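Local coordinates for glycosyl transferase (Staphylococcus aureus, PDB 5U02), which belongs to the TarS family of glycosyl transferases and comprises a largely helical linker region followed by two C-terminal E-set beta domains, probably immunoglobulin-like in fold, at residues 151-156 / 169-174; 244-249 / 274-279; 290-295 / 299-304; 305-308 / 313-316. All coordinates share one frame; numbering follows the deposited sequence.

Contact 1 (151-156 / 169-174)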
# COMPACT_ATOMS: atom_id res chain seq x y z
N ILE A 151 13.98 6.27 9.01
CA ILE A 151 14.94 6.13 7.92
C ILE A 151 14.21 6.47 6.63
O ILE A 151 13.10 5.98 6.38
CB ILE A 151 15.52 4.71 7.85
CG1 ILE A 151 16.25 4.36 9.15
CG2 ILE A 151 16.42 4.54 6.63
CD1 ILE A 151 16.51 2.86 9.30
N VAL A 152 14.82 7.31 5.80
CA VAL A 152 14.29 7.65 4.48
C VAL A 152 15.32 7.21 3.45
O VAL A 152 16.45 7.71 3.44
CB VAL A 152 14.00 9.15 4.35
CG1 VAL A 152 13.38 9.47 2.99
CG2 VAL A 152 13.09 9.61 5.48
N THR A 153 14.93 6.27 2.59
CA THR A 153 15.83 5.79 1.56
C THR A 153 15.10 5.78 0.22
O THR A 153 13.91 5.46 0.14
CB THR A 153 16.38 4.38 1.88
OG1 THR A 153 17.40 4.05 0.93
CG2 THR A 153 15.30 3.34 1.83
N GLU A 154 15.83 6.17 -0.82
CA GLU A 154 15.32 6.20 -2.18
C GLU A 154 16.08 5.19 -3.02
O GLU A 154 17.32 5.21 -3.05
CB GLU A 154 15.45 7.61 -2.78
CG GLU A 154 14.87 7.77 -4.17
CD GLU A 154 15.19 9.13 -4.75
OE1 GLU A 154 16.35 9.34 -5.16
OE2 GLU A 154 14.27 9.98 -4.79
N LEU A 155 15.35 4.29 -3.67
CA LEU A 155 15.94 3.29 -4.56
C LEU A 155 15.48 3.58 -5.98
O LEU A 155 14.28 3.70 -6.23
CB LEU A 155 15.54 1.88 -4.14
CG LEU A 155 15.95 1.52 -2.71
CD1 LEU A 155 15.54 0.09 -2.39
CD2 LEU A 155 17.44 1.71 -2.52
N THR A 156 16.43 3.69 -6.90
CA THR A 156 16.15 4.01 -8.29
C THR A 156 16.41 2.78 -9.15
O THR A 156 17.53 2.25 -9.16
CB THR A 156 16.98 5.20 -8.76
OG1 THR A 156 16.65 6.35 -7.99
CG2 THR A 156 16.71 5.49 -10.23
N VAL A 169 6.60 -3.02 -5.56
CA VAL A 169 7.89 -3.02 -4.88
C VAL A 169 7.66 -2.84 -3.39
O VAL A 169 6.75 -2.11 -2.96
CB VAL A 169 8.84 -1.93 -5.42
CG1 VAL A 169 8.99 -2.04 -6.94
CG2 VAL A 169 8.38 -0.54 -5.03
N ARG A 170 8.46 -3.54 -2.59
CA ARG A 170 8.50 -3.36 -1.15
C ARG A 170 9.96 -3.35 -0.72
O ARG A 170 10.82 -3.92 -1.39
CB ARG A 170 7.76 -4.47 -0.39
CG ARG A 170 6.30 -4.64 -0.77
CD ARG A 170 5.56 -5.50 0.25
NE ARG A 170 5.95 -6.90 0.22
CZ ARG A 170 5.52 -7.81 1.10
NH1 ARG A 170 4.69 -7.44 2.07
NH2 ARG A 170 5.91 -9.08 1.01
N LEU A 171 10.23 -2.70 0.41
CA LEU A 171 11.56 -2.74 1.00
C LEU A 171 11.62 -3.91 1.98
O LEU A 171 10.75 -4.04 2.84
CB LEU A 171 11.89 -1.43 1.71
CG LEU A 171 13.36 -1.27 2.09
CD1 LEU A 171 14.22 -1.44 0.86
CD2 LEU A 171 13.61 0.08 2.71
N LYS A 172 12.64 -4.74 1.84
CA LYS A 172 12.76 -5.96 2.64
C LYS A 172 13.98 -5.88 3.54
O LYS A 172 15.09 -5.64 3.07
CB LYS A 172 12.85 -7.19 1.74
CG LYS A 172 12.95 -8.50 2.48
CD LYS A 172 13.02 -9.65 1.50
CE LYS A 172 13.12 -10.99 2.20
NZ LYS A 172 13.26 -12.06 1.19
N LEU A 173 13.76 -6.08 4.84
CA LEU A 173 14.83 -6.32 5.79
C LEU A 173 14.87 -7.82 6.06
O LEU A 173 13.86 -8.41 6.45
CB LEU A 173 14.60 -5.54 7.09
CG LEU A 173 14.43 -4.02 6.97
CD1 LEU A 173 14.31 -3.36 8.35
CD2 LEU A 173 15.58 -3.40 6.18
N HIS A 174 16.03 -8.43 5.83
CA HIS A 174 16.20 -9.87 5.98
C HIS A 174 17.34 -10.10 6.95
O HIS A 174 18.45 -9.62 6.73
CB HIS A 174 16.49 -10.52 4.62
CG HIS A 174 15.97 -11.92 4.48
ND1 HIS A 174 16.17 -12.68 3.34
CD2 HIS A 174 15.27 -12.71 5.34
CE1 HIS A 174 15.61 -13.86 3.50
NE2 HIS A 174 15.06 -13.91 4.71
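L171 spreads its two methyls over two neighbours on strand 150-159: CD1 meets L155 CD1 at 3.8 Å, and CD2 meets T153 CG2, also at 3.8 Å. T153 and L155 are alternate residues of their strand and point to the same side, toward L171. The CG of L171 lies anti to the backbone N (chi1 -167°), and the second torsion (56°) turns the fork to aim CD1 at L155 and CD2 at T153. L155 swings the other way, its CG beside the backbone N (chi1 -59°), and its side chain crosses that of L171 at about a right angle. T153 offers its methyl here, while its hydroxyl turns aside to strand 138-146. No hydrogen bond joins the two segments; the nearest CA atoms, those of L155 and L171, are 9.3 Å apart, as expected for strands facing each other across a beta-sandwich rather than lying side by side. L217 against L155, and I198 and V215 against L171, extend the apolar layer. The contact is therefore held by methyl-to-methyl dispersion and the exclusion of water, with the one polar side-chain atom of the three residues, T153 OG1, bonded to A143 O.

Contact 2 (244-249 / 274-279)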
# COMPACT_ATOMS: atom_id res chain seq x y z
N SER A 244 25.08 6.48 13.89
CA SER A 244 24.02 5.63 14.42
C SER A 244 22.81 6.45 14.82
O SER A 244 22.84 7.68 14.87
CB SER A 244 24.51 4.83 15.63
OG SER A 244 25.57 3.97 15.29
N ALA A 245 21.74 5.73 15.14
CA ALA A 245 20.51 6.29 15.68
C ALA A 245 20.23 5.63 17.03
O ALA A 245 20.37 4.41 17.18
CB ALA A 245 19.34 6.05 14.73
N LEU A 246 19.81 6.44 18.00
CA LEU A 246 19.51 5.94 19.34
C LEU A 246 18.09 5.41 19.39
O LEU A 246 17.15 6.09 18.96
CB LEU A 246 19.70 7.05 20.38
CG LEU A 246 19.51 6.67 21.84
CD1 LEU A 246 20.60 5.72 22.31
CD2 LEU A 246 19.46 7.92 22.71
N ILE A 247 17.93 4.21 19.92
CA ILE A 247 16.64 3.55 20.05
C ILE A 247 16.43 3.18 21.52
O ILE A 247 17.37 2.74 22.19
CB ILE A 247 16.56 2.30 19.14
CG1 ILE A 247 16.44 2.72 17.68
CG2 ILE A 247 15.41 1.38 19.55
CD1 ILE A 247 16.48 1.58 16.69
N HIS A 248 15.21 3.38 22.01
CA HIS A 248 14.85 3.10 23.40
C HIS A 248 13.75 2.05 23.41
O HIS A 248 12.70 2.23 22.78
CB HIS A 248 14.38 4.36 24.12
CG HIS A 248 14.19 4.18 25.60
ND1 HIS A 248 15.06 3.46 26.39
CD2 HIS A 248 13.23 4.66 26.44
CE1 HIS A 248 14.64 3.49 27.64
NE2 HIS A 248 13.54 4.21 27.70
N LEU A 249 13.97 0.98 24.16
CA LEU A 249 13.09 -0.18 24.06
C LEU A 249 13.10 -0.92 25.39
O LEU A 249 14.12 -1.48 25.77
CB LEU A 249 13.55 -1.08 22.92
CG LEU A 249 12.74 -2.32 22.62
CD1 LEU A 249 11.32 -1.95 22.25
CD2 LEU A 249 13.41 -3.01 21.49
N ILE A 274 23.53 -0.84 24.00
CA ILE A 274 24.55 0.09 24.47
C ILE A 274 24.22 0.48 25.91
O ILE A 274 23.13 0.21 26.42
CB ILE A 274 24.64 1.37 23.61
CG1 ILE A 274 23.34 2.17 23.68
CG2 ILE A 274 24.99 1.04 22.16
CD1 ILE A 274 23.42 3.51 23.01
N THR A 275 25.20 1.10 26.56
CA THR A 275 25.00 1.79 27.82
C THR A 275 25.08 3.28 27.53
O THR A 275 26.12 3.78 27.10
CB THR A 275 26.06 1.38 28.85
OG1 THR A 275 25.87 -0.00 29.20
CG2 THR A 275 25.94 2.23 30.11
N LEU A 276 23.96 3.99 27.74
CA LEU A 276 23.84 5.36 27.26
C LEU A 276 24.99 6.24 27.74
O LEU A 276 25.59 6.98 26.96
CB LEU A 276 22.50 5.94 27.69
CG LEU A 276 22.16 7.34 27.18
CD1 LEU A 276 22.15 7.37 25.66
CD2 LEU A 276 20.81 7.80 27.73
N THR A 277 25.33 6.14 29.03
CA THR A 277 26.36 7.03 29.56
C THR A 277 27.76 6.63 29.10
O THR A 277 28.68 7.45 29.20
CB THR A 277 26.26 7.08 31.08
OG1 THR A 277 27.05 8.17 31.58
CG2 THR A 277 26.71 5.76 31.72
N ASP A 278 27.95 5.42 28.57
CA ASP A 278 29.21 5.04 27.95
C ASP A 278 29.33 5.52 26.51
O ASP A 278 30.45 5.61 25.99
CB ASP A 278 29.40 3.52 27.97
CG ASP A 278 29.82 3.01 29.33
OD1 ASP A 278 30.24 3.84 30.16
OD2 ASP A 278 29.75 1.79 29.56
N SER A 279 28.21 5.82 25.84
CA SER A 279 28.23 6.16 24.43
C SER A 279 27.98 7.62 24.14
O SER A 279 28.47 8.13 23.13
CB SER A 279 27.18 5.33 23.67
OG SER A 279 27.43 3.94 23.82
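Three aliphatic tips converge between strand 245-249 and the turn that leads into the short helix 276-279. L246 CD1 touches I274 CD1 at 3.7 Å, and L246 CD2 lies 4.0 Å from L276 CD1, whose methyl sits beside both branches of L246. The L246 side chain leaves the strand with CG anti to the backbone N (chi1 -177°), which carries its fork out to the other segment, and it meets L276 at about a right angle. I274, with CG1 between its backbone N and carbonyl carbon (chi1 64°), presents CD1 to L246.

In the helical turn, D278 N reaches T275 O at 2.9 Å and S279 N reaches L276 O at 3.1 Å, closing the short turn on which L276 sits. Around the trio, F253 of strand 252-260 packs against both leucines and stacks on the ring of H248, whose ND1 is hydrogen-bonded to D252 O, while Y353 touches L246 and H248. Backbone bonds of A245 and I247 to L256 and Y254, and of I274 to F253, make strand 252-260 the middle of an antiparallel meander between strands 245-249 and 267-274. The leucine-isoleucine cluster thus sits at the edge of that meander, where one E-set domain hands over to the next.

Contact 3 (290-295 / 299-304)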
# COMPACT_ATOMS: atom_id res chain seq x y z
N ILE A 290 21.93 22.38 26.04
CA ILE A 290 22.32 21.02 26.38
C ILE A 290 22.99 20.41 25.17
O ILE A 290 22.47 20.50 24.05
CB ILE A 290 21.10 20.19 26.84
CG1 ILE A 290 20.44 20.87 28.04
CG2 ILE A 290 21.51 18.77 27.19
CD1 ILE A 290 19.10 20.30 28.43
N ILE A 291 24.17 19.81 25.37
CA ILE A 291 24.99 19.28 24.29
C ILE A 291 25.08 17.77 24.45
O ILE A 291 25.54 17.27 25.49
CB ILE A 291 26.39 19.92 24.27
CG1 ILE A 291 26.30 21.44 24.21
CG2 ILE A 291 27.18 19.39 23.08
CD1 ILE A 291 25.65 21.96 22.95
N LEU A 292 24.67 17.04 23.43
CA LEU A 292 24.83 15.59 23.37
C LEU A 292 25.99 15.28 22.45
O LEU A 292 25.98 15.69 21.28
CB LEU A 292 23.55 14.92 22.88
CG LEU A 292 22.28 15.17 23.69
CD1 LEU A 292 21.12 14.41 23.08
CD2 LEU A 292 22.48 14.79 25.15
N THR A 293 26.99 14.57 22.96
CA THR A 293 28.19 14.24 22.20
C THR A 293 28.32 12.73 22.06
O THR A 293 28.36 12.01 23.06
CB THR A 293 29.44 14.82 22.86
OG1 THR A 293 29.24 16.22 23.10
CG2 THR A 293 30.65 14.65 21.96
N GLY A 294 28.35 12.25 20.82
CA GLY A 294 28.68 10.86 20.56
C GLY A 294 30.16 10.63 20.81
O GLY A 294 31.01 11.27 20.16
N LEU A 295 30.49 9.74 21.74
CA LEU A 295 31.89 9.58 22.13
C LEU A 295 32.66 8.71 21.14
O LEU A 295 33.79 9.05 20.77
CB LEU A 295 31.98 8.98 23.53
CG LEU A 295 31.18 9.71 24.61
CD1 LEU A 295 31.39 9.05 25.96
CD2 LEU A 295 31.56 11.19 24.65
N TYR A 299 25.76 10.26 16.50
CA TYR A 299 24.35 9.93 16.64
C TYR A 299 23.52 11.05 16.03
O TYR A 299 23.70 12.22 16.37
CB TYR A 299 23.96 9.72 18.10
CG TYR A 299 24.31 8.35 18.63
CD1 TYR A 299 25.59 8.08 19.13
CD2 TYR A 299 23.37 7.33 18.64
CE1 TYR A 299 25.91 6.83 19.62
CE2 TYR A 299 23.69 6.08 19.12
CZ TYR A 299 24.96 5.83 19.61
OH TYR A 299 25.27 4.58 20.09
N VAL A 300 22.62 10.69 15.12
CA VAL A 300 21.79 11.66 14.42
C VAL A 300 20.41 11.67 15.06
O VAL A 300 19.79 10.61 15.25
CB VAL A 300 21.70 11.35 12.92
CG1 VAL A 300 22.93 11.87 12.20
CG2 VAL A 300 21.52 9.86 12.68
N PHE A 301 19.93 12.86 15.41
CA PHE A 301 18.61 13.05 15.98
C PHE A 301 17.79 13.95 15.06
O PHE A 301 18.33 14.78 14.33
CB PHE A 301 18.69 13.67 17.39
CG PHE A 301 19.30 12.76 18.42
CD1 PHE A 301 20.68 12.65 18.55
CD2 PHE A 301 18.49 12.00 19.26
CE1 PHE A 301 21.24 11.81 19.49
CE2 PHE A 301 19.04 11.16 20.20
CZ PHE A 301 20.42 11.06 20.32
N GLU A 302 16.47 13.76 15.11
CA GLU A 302 15.58 14.61 14.32
C GLU A 302 15.61 16.04 14.86
O GLU A 302 15.49 16.26 16.07
CB GLU A 302 14.16 14.06 14.36
CG GLU A 302 13.69 13.62 15.74
CD GLU A 302 12.18 13.43 15.82
OE1 GLU A 302 11.70 12.99 16.89
OE2 GLU A 302 11.47 13.74 14.84
N GLU A 303 15.77 17.00 13.96
CA GLU A 303 15.80 18.39 14.38
C GLU A 303 14.38 18.90 14.60
O GLU A 303 13.42 18.41 14.01
CB GLU A 303 16.53 19.24 13.34
CG GLU A 303 18.01 18.88 13.20
CD GLU A 303 18.78 19.89 12.36
OE1 GLU A 303 18.31 20.23 11.26
OE2 GLU A 303 19.83 20.37 12.82
N GLY A 304 14.26 19.90 15.47
CA GLY A 304 12.97 20.49 15.76
C GLY A 304 12.70 20.58 17.25
O GLY A 304 13.63 20.62 18.05
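Y299 lies edge-on to G294 at the end of strand 289-294, within the second E-set domain, where segment 299-304 is the later part of the link that leads into strand 304-310. Along the Y299 side chain, CB comes first and packs 3.7 Å from CE1 of the F301 ring, two residues on. CG then opens into the ring, and CD1, at the ring edge and near its plane, approaches G294 CA at 4.4 Å; the glycine has no side chain to stand between them. At the tip, OH reaches past this contact to I274 CD1, 3.6 Å away. I280 of strand 280-285 also packs on the tyrosine.

F301 makes the second meeting. Its CZ is 4.4 Å from L292 CD1, a loose apolar contact that strikes the ring obliquely. L292 extends this branch to its full length, CD1 anti to CA about the CB-CG bond (chi2 -179°). V327 and L319 from neighbouring strands of the sheet, together with N148, pack on F301 as well. The segments meet by apolar contact, without a hydrogen bond between them, and Q321 of strand 313-323 holds the second in place: NE2 bonds to Y299 O and OE1 to F301 N.

Contact 4 (305-308 / 313-316)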
# COMPACT_ATOMS: atom_id res chain seq x y z
N MET A 305 11.42 20.58 17.61
CA MET A 305 11.04 20.76 19.01
C MET A 305 11.55 19.61 19.87
O MET A 305 11.60 18.45 19.43
CB MET A 305 9.53 20.87 19.13
CG MET A 305 8.96 22.06 18.39
SD MET A 305 7.16 22.00 18.29
CE MET A 305 6.86 23.30 17.10
N ALA A 306 11.93 19.94 21.09
CA ALA A 306 12.42 18.97 22.06
C ALA A 306 12.11 19.50 23.44
O ALA A 306 11.73 20.66 23.61
CB ALA A 306 13.92 18.71 21.88
N SER A 307 12.25 18.63 24.44
CA SER A 307 12.00 19.04 25.82
C SER A 307 12.82 18.16 26.75
O SER A 307 13.17 17.03 26.42
CB SER A 307 10.51 18.96 26.17
OG SER A 307 10.05 17.62 26.12
N VAL A 308 13.14 18.72 27.92
CA VAL A 308 13.74 17.98 29.02
C VAL A 308 12.79 18.03 30.20
O VAL A 308 12.21 19.08 30.50
CB VAL A 308 15.13 18.54 29.40
CG1 VAL A 308 16.15 18.19 28.33
CG2 VAL A 308 15.07 20.05 29.61
N ASP A 313 9.23 19.63 36.96
CA ASP A 313 9.35 20.76 36.05
C ASP A 313 9.69 20.24 34.66
O ASP A 313 10.16 19.11 34.50
CB ASP A 313 10.41 21.76 36.53
CG ASP A 313 10.34 23.08 35.81
OD1 ASP A 313 9.26 23.44 35.31
OD2 ASP A 313 11.38 23.77 35.76
N MET A 314 9.43 21.07 33.65
CA MET A 314 9.78 20.71 32.28
C MET A 314 10.20 21.97 31.53
O MET A 314 9.77 23.08 31.85
CB MET A 314 8.61 19.97 31.57
CG MET A 314 7.38 20.79 31.14
SD MET A 314 7.56 21.75 29.63
CE MET A 314 7.84 20.45 28.44
N ILE A 315 11.08 21.79 30.55
CA ILE A 315 11.61 22.89 29.74
C ILE A 315 11.62 22.46 28.28
O ILE A 315 12.15 21.39 27.95
CB ILE A 315 13.04 23.30 30.18
CG1 ILE A 315 13.15 23.42 31.70
CG2 ILE A 315 13.43 24.62 29.52
CD1 ILE A 315 14.55 23.68 32.17
N MET A 316 11.03 23.29 27.43
CA MET A 316 11.05 23.08 25.99
C MET A 316 12.35 23.60 25.39
O MET A 316 13.06 24.41 25.99
CB MET A 316 9.86 23.78 25.32
CG MET A 316 8.49 23.23 25.68
SD MET A 316 8.22 21.58 25.02
CE MET A 316 8.45 21.87 23.26
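V308 and I315 form a hydrogen-bonded pair in the antiparallel beta hairpin of strands 304-310 and 313-323, part of the sheet of the second E-set domain. The short strand axes run at 154° to each other.

The backbone bonds are mutual: V308 N gives to I315 O at 2.8 Å, and I315 N gives back to V308 O at 2.9 Å, both fairly straight. CA-H...O contacts flank the pair at its two ends, with S307 CA 3.2 Å from I315 O and M314 CA 3.4 Å from V308 O. Each of these carbonyl oxygens is thus approached by both an N-H and a CA-H.

Side-chain contacts divide by face. V308 and I315 lie obliquely across one another on one face, V308 CG2 being 3.9 Å from I315 CB, and L331 of strand 326-331 packs on both. The other face carries S307 with M314 and M316. Here S307 and M316 make a non-hydrogen-bonded pair, and neighbouring subunits come in: M318 of the second subunit packs on S307, while M316 meets M316 of both other subunits, so this face belongs to the trimer interface. The serine meets both methionines by van der Waals contact. M316 curls along its chain, which brings its SD to 3.7 Å from S307 CB. M314 folds back with the opposite sense of bend, from the turn side of the serine, and its CE stops 3.8 Å from S307 CB.

The four contacts follow one another in series along the chain, from the first E-set domain into the second. Contact 1 stands apart: its centre is about 24 Å from that of contact 2, though both reach the same branched sheet, and about 34 Å from that of contact 4. Contacts 2 and 3 have centres about 11 Å apart and touch near the junction: S244 O to V300 N joins the two domains, while S279 O to L295 N lies within the second; both are probable hydrogen bonds. Contacts 3 and 4 share the seven-stranded sheet; their centres lie about 15 Å apart, and I290 packs on V308. The series thus links a sandwich interior, a domain junction and a subunit interface.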